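Local coordinates for hypothetical protein yfcE (Escherichia coli, PDB 1SU1) that belongs to the calcineurin-like phosphoesterase superfamily and binds two zinc ions side by side where loops leave its central sheets, at residues A[150-155]-A[165-170]; A[126-131]-A[145-150]; A[32-37]-A[169-174]; A[57-62]-A[92-97]; A[27-32]-A[180-185]. All blocks are in the same frame, centred on the assembly; numbering follows the deposited sequence.

In the fold
All five contacts lie inside the calcineurin-like domain and are buried. Along the chain, interaction 5 closes the longest loop; interaction 3 is nested within it, and interactions 4, 2 and 1 follow in series. Strands 91-93, 55-58, 27-31 and 181-186 are successive neighbours in one mixed sheet, which holds interactions 4 and 5, centres about 12 Å apart. Strands 124-128, 146-148 and 163-167 are neighbours in the second, which holds interaction 2 and the strand of interaction 1, centres about 9 Å apart. Loops leaving both sheets carry the zinc ligands: interactions 1, 2 and 4 supply one zinc ion, interactions 1 and 3 the other.

Interaction 1 of 5, residues A[150-155]-A[165-170]; sequences GHTHLP and HFNPGS. With ZN (zinc ion), chain E; ZN (zinc ion), chain F.
Asn167 reaches from the end of strand 163-167 toward Gly150, Thr152 and Leu154. Its CB lies 3.6 Å from Leu154 O. With CG anti to the backbone nitrogen (chi1 -174°), the amide extends into the turn of 150-155, where CG is 3.9 Å from Gly150 CA. OD1 accepts from Gly169 N at 2.8 Å, closing an Asx turn within its own segment, and also takes a proton from a water that in turn accepts from His153 N. ND2 gives a weak, bent hydrogen bond to Gly150 O (3.2 Å, 120° at the hydrogen) and lies 2.9 Å from Thr152 OG1, which itself accepts from Leu154 N in an ST turn. Further along, Ser170 CB sits over one face of the His153 ring, 3.9 Å above its plane and offset toward the rim, a CH-pi contact. A second water joins His153 O to Ser170 N. His151 ND1 and His153 NE2 bind different zinc ions, each at 2.2 Å. The turns shape each segment, while the weak amide bond, the two waters and the CH-pi contact tie them together, which implies that the loop backbone at His153 is probably held in place by this buried amide and the waters.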
# COMPACT_ATOMS: atom_id res chain seq x y z
N GLY A 150 8.24 8.46 -16.55
CA GLY A 150 7.39 9.49 -17.14
C GLY A 150 7.16 10.58 -16.11
O GLY A 150 8.10 11.20 -15.63
N HIS A 151 5.90 10.85 -15.80
CA HIS A 151 5.54 11.84 -14.78
C HIS A 151 5.87 13.32 -14.95
O HIS A 151 5.05 14.18 -14.62
CB HIS A 151 6.08 11.38 -13.41
CG HIS A 151 5.51 12.15 -12.25
ND1 HIS A 151 4.17 12.19 -11.98
CD2 HIS A 151 6.11 12.95 -11.33
CE1 HIS A 151 3.95 12.97 -10.94
NE2 HIS A 151 5.11 13.45 -10.53
N THR A 152 7.07 13.65 -15.42
CA THR A 152 7.44 15.06 -15.59
C THR A 152 6.87 15.68 -16.87
O THR A 152 6.76 16.91 -16.97
CB THR A 152 8.97 15.26 -15.66
OG1 THR A 152 9.48 14.56 -16.81
CG2 THR A 152 9.64 14.73 -14.40
N HIS A 153 6.52 14.84 -17.83
CA HIS A 153 6.01 15.31 -19.12
C HIS A 153 7.13 16.03 -19.88
O HIS A 153 6.85 16.89 -20.71
CB HIS A 153 4.83 16.27 -18.95
CG HIS A 153 3.66 15.67 -18.24
ND1 HIS A 153 2.42 16.29 -18.21
CD2 HIS A 153 3.53 14.55 -17.50
CE1 HIS A 153 1.59 15.57 -17.48
NE2 HIS A 153 2.24 14.51 -17.03
N LEU A 154 8.38 15.71 -19.55
CA LEU A 154 9.53 16.30 -20.22
C LEU A 154 10.37 15.17 -20.78
O LEU A 154 10.88 14.34 -20.03
CB LEU A 154 10.35 17.17 -19.25
CG LEU A 154 9.72 18.50 -18.81
CD1 LEU A 154 10.65 19.23 -17.85
CD2 LEU A 154 9.45 19.38 -20.03
N PRO A 155 10.53 15.11 -22.11
CA PRO A 155 11.31 14.06 -22.77
C PRO A 155 12.80 14.10 -22.43
O PRO A 155 13.40 15.17 -22.34
CB PRO A 155 11.06 14.32 -24.24
CG PRO A 155 11.07 15.82 -24.29
CD PRO A 155 10.20 16.18 -23.08
N HIS A 165 19.19 7.81 -18.57
CA HIS A 165 17.84 8.25 -18.21
C HIS A 165 17.03 8.31 -19.51
O HIS A 165 17.53 8.80 -20.54
CB HIS A 165 17.85 9.65 -17.58
CG HIS A 165 18.42 9.70 -16.20
ND1 HIS A 165 18.18 10.75 -15.34
CD2 HIS A 165 19.25 8.86 -15.54
CE1 HIS A 165 18.84 10.55 -14.21
NE2 HIS A 165 19.50 9.41 -14.31
N PHE A 166 15.79 7.82 -19.47
CA PHE A 166 14.93 7.84 -20.64
C PHE A 166 13.48 8.14 -20.23
O PHE A 166 12.91 7.42 -19.40
CB PHE A 166 14.99 6.51 -21.40
CG PHE A 166 14.11 6.48 -22.63
CD1 PHE A 166 14.37 7.30 -23.73
CD2 PHE A 166 13.00 5.64 -22.67
CE1 PHE A 166 13.53 7.29 -24.85
CE2 PHE A 166 12.16 5.61 -23.78
CZ PHE A 166 12.42 6.44 -24.88
N ASN A 167 12.91 9.20 -20.81
CA ASN A 167 11.54 9.63 -20.55
C ASN A 167 10.88 9.98 -21.89
O ASN A 167 11.30 10.92 -22.55
CB ASN A 167 11.55 10.86 -19.63
CG ASN A 167 10.16 11.29 -19.19
OD1 ASN A 167 9.15 11.01 -19.86
ND2 ASN A 167 10.09 12.00 -18.05
N PRO A 168 9.82 9.23 -22.29
CA PRO A 168 9.04 9.38 -23.54
C PRO A 168 8.26 10.67 -23.61
O PRO A 168 7.76 11.05 -24.66
CB PRO A 168 8.05 8.21 -23.51
CG PRO A 168 8.73 7.20 -22.72
CD PRO A 168 9.51 7.95 -21.64
N GLY A 169 8.17 11.35 -22.47
CA GLY A 169 7.42 12.59 -22.41
C GLY A 169 5.96 12.17 -22.36
O GLY A 169 5.67 10.97 -22.25
N SER A 170 5.04 13.13 -22.45
CA SER A 170 3.60 12.83 -22.42
C SER A 170 3.02 12.79 -23.83
O SER A 170 3.39 13.60 -24.68
CB SER A 170 2.84 13.91 -21.63
OG SER A 170 1.44 13.68 -21.68
ZN ZN E . 2.25 11.49 -12.89
ZN ZN F . 1.25 12.93 -15.85
O HOH W 1 6.74 12.15 -18.74
O HOH W 2 6.36 15.74 -23.11

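Interaction 2 of 5, residues A[126-131]-A[145-150]; sequences FLTHGH and DVLVYG. With ZN (zinc ion), chain E.
Parallel strands 126-128 and 146-148 pair in the five-stranded mixed sheet of this calcineurin-like fold, their short axes 4.9 Å apart and 17° from parallel. Phe126 is in register with Leu147 and Leu127 with Val148. The backbone bonds alternate: Phe126 N donates to Val146 O at 2.8 Å, Val148 N to Phe126 O, and Thr128 N to Val148 O. Further along, Gly150 N bonds to His129 O at 2.9 Å from above the carbonyl plane, 44° out of it. On one face of the sheet Leu147 CD1 approaches Phe126 CD2 obliquely at 4.1 Å. On the other, Leu127 and Val148 lie side by side and point the same way; Leu127 CD2 rests 3.7 Å from Val148 CB and nearly as close to both its methyl groups. Phe30 of strand 27-31 packs on this second pair, joining the two sheets. Thr128 turns its methyl CG2 to the contact, 4.0 Å from Val148 O, while OG1 bonds to Pro114 O. His129 swings away from the partner segment, CG anti to its own nitrogen (chi1 -178°), and binds zinc through NE2 at 2.2 Å. The chemistry implies a residue fixed at several points: the backbone is anchored through His129 O, and the ring is held at ND1 by a hydrogen bond to Leu59 O and at NE2 by the zinc ion.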
# COMPACT_ATOMS: atom_id res chain seq x y z
N PHE A 126 14.95 -0.25 -15.85
CA PHE A 126 14.07 -0.12 -14.70
C PHE A 126 12.87 0.77 -15.04
O PHE A 126 13.01 1.99 -15.12
CB PHE A 126 14.85 0.49 -13.52
CG PHE A 126 14.11 0.45 -12.19
CD1 PHE A 126 14.29 -0.61 -11.31
CD2 PHE A 126 13.24 1.47 -11.84
CE1 PHE A 126 13.61 -0.65 -10.09
CE2 PHE A 126 12.55 1.44 -10.62
CZ PHE A 126 12.74 0.38 -9.75
N LEU A 127 11.70 0.16 -15.20
CA LEU A 127 10.46 0.87 -15.55
C LEU A 127 9.63 1.32 -14.34
O LEU A 127 9.16 0.49 -13.56
CB LEU A 127 9.57 -0.02 -16.45
CG LEU A 127 10.24 -0.90 -17.52
CD1 LEU A 127 9.19 -1.79 -18.15
CD2 LEU A 127 10.92 -0.03 -18.58
N THR A 128 9.40 2.63 -14.23
CA THR A 128 8.60 3.18 -13.12
C THR A 128 7.95 4.50 -13.60
O THR A 128 8.42 5.10 -14.56
CB THR A 128 9.51 3.45 -11.88
OG1 THR A 128 8.69 3.65 -10.72
CG2 THR A 128 10.37 4.68 -12.09
N HIS A 129 6.88 4.94 -12.93
CA HIS A 129 6.20 6.17 -13.33
C HIS A 129 6.99 7.45 -13.10
O HIS A 129 7.02 8.34 -13.96
CB HIS A 129 4.85 6.32 -12.64
CG HIS A 129 4.10 7.55 -13.06
ND1 HIS A 129 3.54 7.69 -14.32
CD2 HIS A 129 3.84 8.71 -12.41
CE1 HIS A 129 2.97 8.88 -14.42
NE2 HIS A 129 3.14 9.52 -13.27
N GLY A 130 7.61 7.57 -11.93
CA GLY A 130 8.38 8.76 -11.66
C GLY A 130 8.10 9.46 -10.35
O GLY A 130 8.86 10.34 -9.94
N HIS A 131 7.02 9.09 -9.67
CA HIS A 131 6.71 9.74 -8.39
C HIS A 131 7.29 8.99 -7.18
O HIS A 131 7.40 9.57 -6.11
CB HIS A 131 5.19 9.91 -8.23
CG HIS A 131 4.42 8.63 -8.23
ND1 HIS A 131 4.54 7.68 -9.22
CD2 HIS A 131 3.48 8.16 -7.37
CE1 HIS A 131 3.71 6.68 -8.98
NE2 HIS A 131 3.06 6.95 -7.86
N ASP A 145 22.96 0.85 -16.83
CA ASP A 145 21.56 0.46 -16.73
C ASP A 145 20.73 1.68 -17.12
O ASP A 145 21.25 2.79 -17.22
CB ASP A 145 21.18 0.01 -15.31
CG ASP A 145 21.54 -1.43 -15.01
OD1 ASP A 145 21.68 -2.23 -15.96
OD2 ASP A 145 21.66 -1.77 -13.82
N VAL A 146 19.43 1.49 -17.32
CA VAL A 146 18.57 2.59 -17.71
C VAL A 146 17.39 2.86 -16.79
O VAL A 146 16.60 1.96 -16.52
CB VAL A 146 18.00 2.37 -19.14
CG1 VAL A 146 17.23 3.61 -19.60
CG2 VAL A 146 19.13 2.03 -20.13
N LEU A 147 17.25 4.10 -16.33
CA LEU A 147 16.09 4.46 -15.53
C LEU A 147 15.03 4.95 -16.53
O LEU A 147 15.21 5.99 -17.17
CB LEU A 147 16.42 5.58 -14.54
CG LEU A 147 15.18 6.21 -13.88
CD1 LEU A 147 14.48 5.20 -12.99
CD2 LEU A 147 15.58 7.44 -13.08
N VAL A 148 13.93 4.21 -16.67
CA VAL A 148 12.86 4.58 -17.60
C VAL A 148 11.64 5.10 -16.82
O VAL A 148 11.02 4.36 -16.07
CB VAL A 148 12.40 3.35 -18.44
CG1 VAL A 148 11.26 3.75 -19.37
CG2 VAL A 148 13.57 2.80 -19.25
N TYR A 149 11.30 6.37 -17.03
CA TYR A 149 10.18 7.00 -16.32
C TYR A 149 9.39 8.07 -17.11
O TYR A 149 9.83 8.54 -18.17
CB TYR A 149 10.70 7.67 -15.07
CG TYR A 149 11.60 8.85 -15.37
CD1 TYR A 149 12.86 8.66 -15.94
CD2 TYR A 149 11.18 10.16 -15.12
CE1 TYR A 149 13.69 9.75 -16.25
CE2 TYR A 149 12.00 11.25 -15.43
CZ TYR A 149 13.25 11.03 -15.99
OH TYR A 149 14.05 12.11 -16.28
N GLY A 150 8.24 8.46 -16.55
CA GLY A 150 7.39 9.49 -17.14
C GLY A 150 7.16 10.58 -16.11
O GLY A 150 8.10 11.20 -15.63
ZN ZN E . 2.25 11.49 -12.89

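Interaction 3 of 5, residues A[32-37]-A[169-174]; sequences SDIHGS and GSVSIP. With ZN (zinc ion), chain F.
Ser170 OG donates to Asp33 O at 2.8 Å, meeting that carbonyl 19° from its plane, next to two ligands of one zinc ion. Asp33 OD1 binds this metal at 1.9 Å and His35 NE2 at 2.2 Å; His153 is a further protein ligand. Ile173 CD1 approaches His35 CD2 obliquely at 4.0 Å, the two side chains crossing at about a right angle. In the next shell Ser32 OG donates to Asp33 OD2 from above the carboxylate plane, and Asn64 O accepts from His35 ND1. Ser170 OG also accepts from Ser172 N and Ile173 N, an ST turn and an ST motif: two backbone N-H groups hold the oxygen whose proton goes to Asp33 O, three bonds in all. Ser172 OG, between its own N and carbonyl carbon (chi1 78°), turns back to within 2.9 Å of Ile34 O and 3.3 Å of Asp33 O. The aspartate and histidine form the Asp-x-His signature of calcineurin-like proteins, in the loop between strand 27-31 and helix 38-51; a type I' turn from Ile34 ends at Ser37, the N-cap of the helix. Farther out, Val171 N donates to Ser32 O at 3.2 Å, and a water spans Ser32 N and Gly169 O.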
# COMPACT_ATOMS: atom_id res chain seq x y z
N SER A 32 3.39 7.28 -22.24
CA SER A 32 3.26 7.73 -20.86
C SER A 32 2.37 8.96 -20.71
O SER A 32 2.21 9.74 -21.63
CB SER A 32 4.65 8.02 -20.27
OG SER A 32 4.56 8.39 -18.90
N ASP A 33 1.80 9.11 -19.51
CA ASP A 33 0.94 10.23 -19.16
C ASP A 33 -0.14 10.53 -20.22
O ASP A 33 -0.19 11.63 -20.80
CB ASP A 33 1.82 11.46 -18.91
CG ASP A 33 2.77 11.27 -17.71
OD1 ASP A 33 2.40 11.62 -16.55
OD2 ASP A 33 3.89 10.75 -17.91
N ILE A 34 -0.99 9.53 -20.45
CA ILE A 34 -2.10 9.61 -21.39
C ILE A 34 -3.17 10.53 -20.81
O ILE A 34 -3.76 11.35 -21.53
CB ILE A 34 -2.69 8.20 -21.61
CG1 ILE A 34 -1.59 7.27 -22.14
CG2 ILE A 34 -3.88 8.26 -22.57
CD1 ILE A 34 -2.01 5.82 -22.30
N HIS A 35 -3.42 10.40 -19.51
CA HIS A 35 -4.39 11.24 -18.81
C HIS A 35 -5.79 11.32 -19.43
O HIS A 35 -6.44 12.36 -19.38
CB HIS A 35 -3.84 12.66 -18.65
CG HIS A 35 -2.72 12.78 -17.66
ND1 HIS A 35 -2.91 12.62 -16.30
CD2 HIS A 35 -1.41 13.07 -17.83
CE1 HIS A 35 -1.76 12.82 -15.68
NE2 HIS A 35 -0.84 13.09 -16.58
N GLY A 36 -6.25 10.22 -20.02
CA GLY A 36 -7.58 10.21 -20.59
C GLY A 36 -7.79 10.77 -22.00
O GLY A 36 -8.93 10.85 -22.46
N SER A 37 -6.72 11.19 -22.68
CA SER A 37 -6.82 11.74 -24.03
C SER A 37 -7.12 10.66 -25.07
O SER A 37 -6.27 9.84 -25.38
CB SER A 37 -5.51 12.44 -24.41
OG SER A 37 -5.58 13.00 -25.71
N GLY A 169 8.17 11.35 -22.47
CA GLY A 169 7.42 12.59 -22.41
C GLY A 169 5.96 12.17 -22.36
O GLY A 169 5.67 10.97 -22.25
N SER A 170 5.04 13.13 -22.45
CA SER A 170 3.60 12.83 -22.42
C SER A 170 3.02 12.79 -23.83
O SER A 170 3.39 13.60 -24.68
CB SER A 170 2.84 13.91 -21.63
OG SER A 170 1.44 13.68 -21.68
N VAL A 171 2.10 11.85 -24.08
CA VAL A 171 1.47 11.75 -25.38
C VAL A 171 0.31 12.73 -25.47
O VAL A 171 -0.31 12.85 -26.52
CB VAL A 171 0.89 10.33 -25.65
CG1 VAL A 171 2.00 9.30 -25.75
CG2 VAL A 171 -0.09 9.96 -24.55
N SER A 172 0.01 13.43 -24.38
CA SER A 172 -1.12 14.34 -24.40
C SER A 172 -0.92 15.73 -23.81
O SER A 172 -1.61 16.67 -24.23
CB SER A 172 -2.33 13.68 -23.72
OG SER A 172 -2.21 13.71 -22.32
N ILE A 173 -0.00 15.89 -22.86
CA ILE A 173 0.22 17.21 -22.27
C ILE A 173 1.70 17.52 -22.10
O ILE A 173 2.18 17.73 -20.98
CB ILE A 173 -0.44 17.34 -20.89
CG1 ILE A 173 -1.76 16.58 -20.85
CG2 ILE A 173 -0.68 18.80 -20.57
CD1 ILE A 173 -2.40 16.56 -19.47
N PRO A 174 2.45 17.59 -23.21
CA PRO A 174 3.88 17.90 -23.11
C PRO A 174 4.14 19.26 -22.47
O PRO A 174 3.30 20.16 -22.56
CB PRO A 174 4.34 17.83 -24.56
CG PRO A 174 3.13 18.32 -25.31
CD PRO A 174 2.01 17.57 -24.62
ZN ZN F . 1.25 12.93 -15.85
O HOH W 3 4.78 9.12 -23.93

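Interaction 4 of 5, residues A[57-62]-A[92-97]; sequences VILGDV and IAVRGN. With ZN (zinc ion), chain E; SO4 (sulfate ion), chain G.
Val57 pairs with Ile92 and Ile58 with Ala93 in parallel register, through Ile58 N to Ile92 O (3.0 Å) and Val94 N to Ile58 O (3.1 Å). Side chains alternate between the sheet faces: Val57 CG2 meets Ile92 CB on one, and Ile58 CB meets Ala93 CB at 3.9 Å on the other. Where the strands give way to loops, Val94 CG2 takes the place between its own backbone N and carbonyl carbon (chi1 -71° for CG1), which sets it 3.7 Å from Leu59 CA; the two side chains run side by side. At the far end Asp61 and Asn97 converge on a zinc ion, their carboxylate and amide planes 27° apart. Asp61 OD2 binds the metal at 2.4 Å and Asn97 OD1 at 2.2 Å. Asn97 ND2 is turned to a bound sulfate, donating to its O3 at 3.2 Å in a nearly straight bond (169°), while sulfate O2 also binds the zinc. His129 and His151 complete the protein ligands. Helix 77-85 connects the two parallel strands in a beta-alpha-beta unit; strand 55-58 lies between 91-93 and 27-31, and strand 115-119 packs on Ile92 and Val94.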
# COMPACT_ATOMS: atom_id res chain seq x y z
N VAL A 57 4.55 -0.66 -23.67
CA VAL A 57 4.84 -0.31 -22.29
C VAL A 57 4.26 1.03 -21.85
O VAL A 57 4.75 2.10 -22.25
CB VAL A 57 6.36 -0.33 -22.04
CG1 VAL A 57 6.67 -0.03 -20.58
CG2 VAL A 57 6.94 -1.67 -22.46
N ILE A 58 3.23 0.97 -21.01
CA ILE A 58 2.56 2.15 -20.49
C ILE A 58 3.13 2.54 -19.13
O ILE A 58 3.02 1.79 -18.15
CB ILE A 58 1.03 1.88 -20.41
CG1 ILE A 58 0.50 1.62 -21.83
CG2 ILE A 58 0.31 3.05 -19.75
CD1 ILE A 58 -1.00 1.42 -21.92
N LEU A 59 3.74 3.73 -19.06
CA LEU A 59 4.38 4.21 -17.84
C LEU A 59 3.51 4.95 -16.81
O LEU A 59 4.04 5.69 -15.97
CB LEU A 59 5.59 5.08 -18.20
CG LEU A 59 6.68 4.40 -19.04
CD1 LEU A 59 7.69 5.44 -19.50
CD2 LEU A 59 7.37 3.29 -18.24
N GLY A 60 2.19 4.78 -16.87
CA GLY A 60 1.34 5.42 -15.86
C GLY A 60 0.57 6.71 -16.14
O GLY A 60 0.99 7.54 -16.95
N ASP A 61 -0.53 6.86 -15.39
CA ASP A 61 -1.45 8.00 -15.48
C ASP A 61 -2.22 7.85 -16.79
O ASP A 61 -2.04 8.62 -17.75
CB ASP A 61 -0.67 9.32 -15.37
CG ASP A 61 -0.14 9.56 -13.96
OD1 ASP A 61 -0.00 8.57 -13.21
OD2 ASP A 61 0.14 10.72 -13.59
N VAL A 62 -3.06 6.82 -16.77
CA VAL A 62 -3.87 6.39 -17.88
C VAL A 62 -5.19 7.13 -18.16
O VAL A 62 -5.33 7.71 -19.24
CB VAL A 62 -4.17 4.88 -17.69
CG1 VAL A 62 -4.80 4.29 -18.94
CG2 VAL A 62 -2.86 4.15 -17.35
N ILE A 92 2.21 -3.92 -20.89
CA ILE A 92 3.05 -4.05 -19.70
C ILE A 92 2.99 -2.63 -19.12
O ILE A 92 3.51 -1.70 -19.72
CB ILE A 92 4.53 -4.36 -20.04
CG1 ILE A 92 4.65 -5.70 -20.78
CG2 ILE A 92 5.36 -4.37 -18.76
CD1 ILE A 92 4.20 -6.90 -19.98
N ALA A 93 2.36 -2.46 -17.96
CA ALA A 93 2.24 -1.13 -17.36
C ALA A 93 2.74 -1.01 -15.91
O ALA A 93 2.95 -2.01 -15.23
CB ALA A 93 0.78 -0.68 -17.44
N VAL A 94 2.93 0.23 -15.46
CA VAL A 94 3.35 0.52 -14.09
C VAL A 94 2.47 1.67 -13.58
O VAL A 94 2.08 2.56 -14.35
CB VAL A 94 4.84 0.91 -13.97
CG1 VAL A 94 5.72 -0.30 -14.21
CG2 VAL A 94 5.19 2.03 -14.95
N ARG A 95 2.17 1.63 -12.28
CA ARG A 95 1.30 2.60 -11.62
C ARG A 95 1.78 4.05 -11.57
O ARG A 95 2.91 4.32 -11.16
CB ARG A 95 1.00 2.12 -10.19
CG ARG A 95 -0.19 2.80 -9.54
CD ARG A 95 -0.42 2.30 -8.11
NE ARG A 95 0.53 2.86 -7.15
CZ ARG A 95 1.48 2.15 -6.52
NH1 ARG A 95 1.61 0.86 -6.77
NH2 ARG A 95 2.28 2.75 -5.65
N GLY A 96 0.89 4.97 -11.96
CA GLY A 96 1.20 6.39 -11.91
C GLY A 96 0.49 7.03 -10.72
O GLY A 96 -0.49 6.46 -10.24
N ASN A 97 0.95 8.19 -10.26
CA ASN A 97 0.33 8.85 -9.11
C ASN A 97 -1.14 9.22 -9.31
O ASN A 97 -1.85 9.49 -8.33
CB ASN A 97 1.11 10.11 -8.75
CG ASN A 97 1.08 11.12 -9.87
OD1 ASN A 97 1.21 10.75 -11.03
ND2 ASN A 97 0.91 12.40 -9.54
ZN ZN E . 2.25 11.49 -12.89
S SO4 G . 1.13 14.59 -12.95
O1 SO4 G . 2.59 14.77 -12.90
O2 SO4 G . 0.84 13.21 -13.34
O3 SO4 G . 0.50 14.81 -11.63
O4 SO4 G . 0.55 15.52 -13.94

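Interaction 5 of 5, residues A[27-32]-A[180-185]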
# COMPACT_ATOMS: atom_id res chain seq x y z
N LYS A 27 12.38 -5.34 -29.06
CA LYS A 27 11.72 -4.14 -29.58
C LYS A 27 10.52 -3.76 -28.72
O LYS A 27 9.58 -4.52 -28.57
CB LYS A 27 11.28 -4.36 -31.03
CG LYS A 27 10.79 -3.10 -31.72
CD LYS A 27 10.62 -3.30 -33.22
CE LYS A 27 10.19 -2.01 -33.90
NZ LYS A 27 10.12 -2.15 -35.39
N LEU A 28 10.54 -2.55 -28.17
CA LEU A 28 9.44 -2.10 -27.34
C LEU A 28 8.98 -0.67 -27.64
O LEU A 28 9.78 0.18 -28.00
CB LEU A 28 9.84 -2.17 -25.86
CG LEU A 28 10.51 -3.45 -25.34
CD1 LEU A 28 11.15 -3.15 -23.99
CD2 LEU A 28 9.51 -4.56 -25.25
N MET A 29 7.68 -0.43 -27.47
CA MET A 29 7.12 0.89 -27.65
C MET A 29 6.68 1.40 -26.27
O MET A 29 6.15 0.64 -25.47
CB MET A 29 5.90 0.85 -28.58
CG MET A 29 5.29 2.23 -28.83
SD MET A 29 3.96 2.22 -30.08
CE MET A 29 3.23 3.82 -29.75
N PHE A 30 6.90 2.68 -26.01
CA PHE A 30 6.54 3.31 -24.74
C PHE A 30 5.57 4.47 -24.91
O PHE A 30 5.72 5.29 -25.81
CB PHE A 30 7.78 3.86 -24.03
CG PHE A 30 8.87 2.85 -23.81
CD1 PHE A 30 9.74 2.50 -24.84
CD2 PHE A 30 9.03 2.24 -22.56
CE1 PHE A 30 10.75 1.56 -24.63
CE2 PHE A 30 10.03 1.30 -22.34
CZ PHE A 30 10.90 0.96 -23.37
N ALA A 31 4.57 4.52 -24.03
CA ALA A 31 3.59 5.59 -24.01
C ALA A 31 3.44 5.98 -22.53
O ALA A 31 3.36 5.10 -21.67
CB ALA A 31 2.26 5.10 -24.56
N SER A 32 3.39 7.28 -22.24
CA SER A 32 3.26 7.73 -20.86
C SER A 32 2.37 8.96 -20.71
O SER A 32 2.21 9.74 -21.63
CB SER A 32 4.65 8.02 -20.27
OG SER A 32 4.56 8.39 -18.90
N ALA A 180 3.83 16.47 -28.47
CA ALA A 180 3.32 15.28 -27.80
C ALA A 180 4.24 14.17 -28.30
O ALA A 180 4.59 14.15 -29.50
CB ALA A 180 1.88 15.01 -28.21
N SER A 181 4.64 13.25 -27.42
CA SER A 181 5.56 12.18 -27.83
C SER A 181 5.36 10.78 -27.25
O SER A 181 4.56 10.58 -26.34
CB SER A 181 7.00 12.63 -27.54
OG SER A 181 7.12 13.18 -26.23
N TYR A 182 6.08 9.82 -27.82
CA TYR A 182 6.06 8.43 -27.37
C TYR A 182 7.51 7.96 -27.44
O TYR A 182 8.39 8.74 -27.80
CB TYR A 182 5.15 7.55 -28.24
CG TYR A 182 5.59 7.30 -29.67
CD1 TYR A 182 5.54 8.31 -30.63
CD2 TYR A 182 5.96 6.02 -30.08
CE1 TYR A 182 5.87 8.06 -31.97
CE2 TYR A 182 6.29 5.75 -31.41
CZ TYR A 182 6.23 6.78 -32.35
OH TYR A 182 6.54 6.51 -33.66
N GLY A 183 7.77 6.70 -27.10
CA GLY A 183 9.14 6.22 -27.13
C GLY A 183 9.27 4.85 -27.74
O GLY A 183 8.28 4.14 -27.90
N MET A 184 10.49 4.48 -28.09
CA MET A 184 10.72 3.18 -28.70
C MET A 184 12.11 2.65 -28.35
O MET A 184 13.05 3.42 -28.16
CB MET A 184 10.61 3.30 -30.23
CG MET A 184 10.45 1.98 -30.98
SD MET A 184 8.76 1.32 -30.90
CE MET A 184 7.81 2.82 -31.11
N LEU A 185 12.22 1.34 -28.24
CA LEU A 185 13.50 0.70 -27.98
C LEU A 185 13.67 -0.20 -29.19
O LEU A 185 12.81 -1.04 -29.47
CB LEU A 185 13.45 -0.16 -26.70
CG LEU A 185 14.69 -0.89 -26.13
CD1 LEU A 185 14.54 -2.39 -26.30
CD2 LEU A 185 15.97 -0.39 -26.77
O HOH W 3 4.78 9.12 -23.93
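Strand 27-31 pairs with strand 181-185 in the six-stranded mixed sheet, antiparallel at 162° with axes 4.4 Å apart. Leu28-Leu185 and Phe30-Gly183 are hydrogen-bonded pairs, each closed by two bonds. Met29-Met184 is the non-hydrogen-bonded pair between them. Packing is dense on the face bearing these methionines. Met29 runs extended across the Tyr182 side chain at about a right angle, its CE 3.5 Å from Tyr182 CD2, and the sulfur makes an oblique Met-aromatic contact. Met184 bends back at chi2 (78°) and chi3, bringing CE to 3.4 Å from Met29 CG, tighter than usual. Helix 38-51 packs on Met29 and Tyr182. On the opposite face Phe30 turns its ring edge to the partner strand, with CE1 3.8 Å from Leu185 CB, and Leu28 CD1 lies 4.2 Å from Leu185 CD1. The contact is looser at its ends. Lys27, partly exposed, offers CG at 3.7 Å to Leu185 O while its NZ is bonded to Ser51 O. At the other end the strands part and a water replaces direct pairing, accepting from Ser32 N at 2.9 Å and donating to Ser181 O at 2.8 Å.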